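Local coordinates for Alpha/beta hydrolase fold protein (Chitinophaga pinensis, PDB 4PW0) that probably acts as a hydrolase of the alpha/beta hydrolase fold, with a likely Ser-His-Asp catalytic triad, its substrate being unknown, at residues A[220-225]-A[247-252]. Sequence-based numbering, arbitrary orientation.
Sequences TSIQHP and KQLPDA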
loop_
_atom_site.group_PDB
_atom_site.type_symbol
_atom_site.label_atom_id
_atom_site.label_comp_id
_atom_site.label_asym_id
_atom_site.label_seq_id
_atom_site.Cartn_x
_atom_site.Cartn_y
_atom_site.Cartn_z
ATOM N N THR A 220 8.178 13.709 12.519
ATOM C CA THR A 220 7.173 13.235 13.443
ATOM C C THR A 220 6.117 14.286 13.742
ATOM O O THR A 220 5.016 13.965 14.161
ATOM C CB THR A 220 7.833 12.793 14.771
ATOM O OG1 THR A 220 8.658 13.862 15.318
ATOM C CG2 THR A 220 8.673 11.510 14.559
ATOM N N SER A 221 6.462 15.574 13.520
ATOM C CA SER A 221 5.525 16.654 13.772
ATOM C C SER A 221 4.471 16.882 12.692
ATOM O O SER A 221 3.534 17.662 12.880
ATOM C CB SER A 221 6.263 17.970 14.020
ATOM O OG SER A 221 6.852 18.500 12.827
ATOM N N ILE A 222 4.598 16.192 11.539
ATOM C CA ILE A 222 3.594 16.338 10.500
ATOM C C ILE A 222 2.449 15.387 10.856
ATOM O O ILE A 222 2.588 14.177 10.744
ATOM C CB ILE A 222 4.184 15.995 9.119
ATOM C CG1 ILE A 222 5.195 17.075 8.684
ATOM C CG2 ILE A 222 3.072 15.830 8.116
ATOM C CD1 ILE A 222 5.981 16.730 7.441
ATOM N N GLN A 223 1.339 15.956 11.327
ATOM C CA GLN A 223 0.255 15.153 11.878
ATOM C C GLN A 223 -0.826 14.767 10.900
ATOM O O GLN A 223 -1.684 13.948 11.215
ATOM C CB GLN A 223 -0.347 15.859 13.079
ATOM C CG GLN A 223 0.663 16.044 14.197
ATOM C CD GLN A 223 0.017 16.576 15.439
ATOM O OE1 GLN A 223 -0.285 17.747 15.522
ATOM N NE2 GLN A 223 -0.213 15.710 16.393
ATOM N N HIS A 224 -0.769 15.325 9.689
ATOM C CA HIS A 224 -1.760 15.080 8.679
ATOM C C HIS A 224 -1.796 13.618 8.240
ATOM O O HIS A 224 -0.785 12.930 8.332
ATOM C CB HIS A 224 -1.435 15.866 7.410
ATOM C CG HIS A 224 -1.282 17.330 7.634
ATOM N ND1 HIS A 224 -0.189 17.870 8.274
ATOM C CD2 HIS A 224 -2.075 18.363 7.274
ATOM C CE1 HIS A 224 -0.348 19.182 8.341
ATOM N NE2 HIS A 224 -1.472 19.502 7.734
ATOM N N PRO A 225 -2.939 13.148 7.741
ATOM C CA PRO A 225 -2.905 11.863 7.012
ATOM C C PRO A 225 -1.980 11.974 5.780
ATOM O O PRO A 225 -2.064 12.946 5.019
ATOM C CB PRO A 225 -4.346 11.665 6.570
ATOM C CG PRO A 225 -5.159 12.658 7.354
ATOM C CD PRO A 225 -4.239 13.802 7.615
ATOM N N LYS A 247 7.786 5.129 9.021
ATOM C CA LYS A 247 8.120 4.922 10.433
ATOM C C LYS A 247 8.014 6.198 11.252
ATOM O O LYS A 247 7.540 6.163 12.390
ATOM C CB LYS A 247 9.532 4.379 10.583
ATOM C CG LYS A 247 9.651 2.960 10.116
ATOM C CD LYS A 247 10.908 2.293 10.612
ATOM C CE LYS A 247 12.129 2.810 10.024
ATOM N NZ LYS A 247 13.256 2.081 10.689
ATOM N N GLN A 248 8.455 7.316 10.692
ATOM C CA GLN A 248 8.555 8.542 11.444
ATOM C C GLN A 248 7.255 9.330 11.491
ATOM O O GLN A 248 6.949 9.961 12.490
ATOM C CB GLN A 248 9.714 9.397 10.929
ATOM C CG GLN A 248 11.099 8.761 11.116
ATOM C CD GLN A 248 12.218 9.589 10.482
ATOM O OE1 GLN A 248 12.285 10.779 10.696
ATOM N NE2 GLN A 248 13.098 8.941 9.705
ATOM N N LEU A 249 6.469 9.295 10.415
ATOM C CA LEU A 249 5.193 9.966 10.385
ATOM C C LEU A 249 4.190 9.263 11.292
ATOM O O LEU A 249 4.208 8.046 11.399
ATOM C CB LEU A 249 4.638 10.010 8.951
ATOM C CG LEU A 249 5.380 10.978 8.011
ATOM C CD1 LEU A 249 5.014 10.678 6.568
ATOM C CD2 LEU A 249 5.042 12.429 8.328
ATOM N N PRO A 250 3.335 10.034 11.965
ATOM C CA PRO A 250 2.363 9.380 12.855
ATOM C C PRO A 250 1.156 8.774 12.162
ATOM O O PRO A 250 0.543 7.859 12.716
ATOM C CB PRO A 250 1.964 10.508 13.772
ATOM C CG PRO A 250 2.176 11.784 12.994
ATOM C CD PRO A 250 3.429 11.489 12.199
ATOM N N ASP A 251 0.794 9.281 10.986
ATOM C CA ASP A 251 -0.416 8.831 10.293
ATOM C C ASP A 251 -0.189 8.655 8.791
ATOM O O ASP A 251 -0.889 9.238 7.983
ATOM C CB ASP A 251 -1.604 9.777 10.553
ATOM C CG ASP A 251 -2.926 9.214 10.087
ATOM O OD1 ASP A 251 -3.049 7.954 10.033
ATOM O OD2 ASP A 251 -3.842 10.027 9.767
ATOM N N ALA A 252 0.817 7.860 8.459
ATOM C CA ALA A 252 1.097 7.562 7.045
ATOM C C ALA A 252 0.749 6.126 6.693
ATOM O O ALA A 252 1.093 5.176 7.419
ATOM C CB ALA A 252 2.564 7.825 6.672
HETATM O O HOH W 1 1.368 11.801 9.616
HETATM O O HOH W 2 -3.963 12.461 10.939
#
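In this alpha/beta hydrolase fold, the loop entering strand 226-231 meets the turn joining helix 240-248 to strand 252-257, part of a beta-alpha-beta crossover, through Thr220, Ile222 and Pro225 on one side and Gln248 to Asp251 on the other. No direct hydrogen bond links the two segments; two waters do that work. One water donates to Ile222 O and His224 O (2.7 Å to the latter) and accepts from Asp251 N, so two carbonyls and one amide share a single bridge. The second donates to Gln223 O and to Asp251 OD2, at 2.7 Å from that carboxylate oxygen. CG of Asp251 stands anti to the backbone N (chi1 -169°), on the side of Pro225, and OD2 lies 3.4 Å from Pro225 CA and also touches Pro225 CB. Pro225 CA additionally makes a CH...O contact with Asp251 O. At the helix end, Thr220 CA points its hydrogen at Gln248 O (3.4 Å, 141° at H). The Pro250 ring sets CD 3.2 Å from Ile222 O and 3.5 Å from Thr220 O. On the buried side, Leu249 CD2 packs on Ile222 CB at 3.8 Å, the two side chains crossing at an oblique angle. Ile222 continues onto Ile130 of strand 127-133 and Leu249 onto Val226, while Asp251 OD1 is hydrogen-bonded to Tyr283 OH, just after helix 269-282, and Asp251 packs on Pro258 of the second subunit.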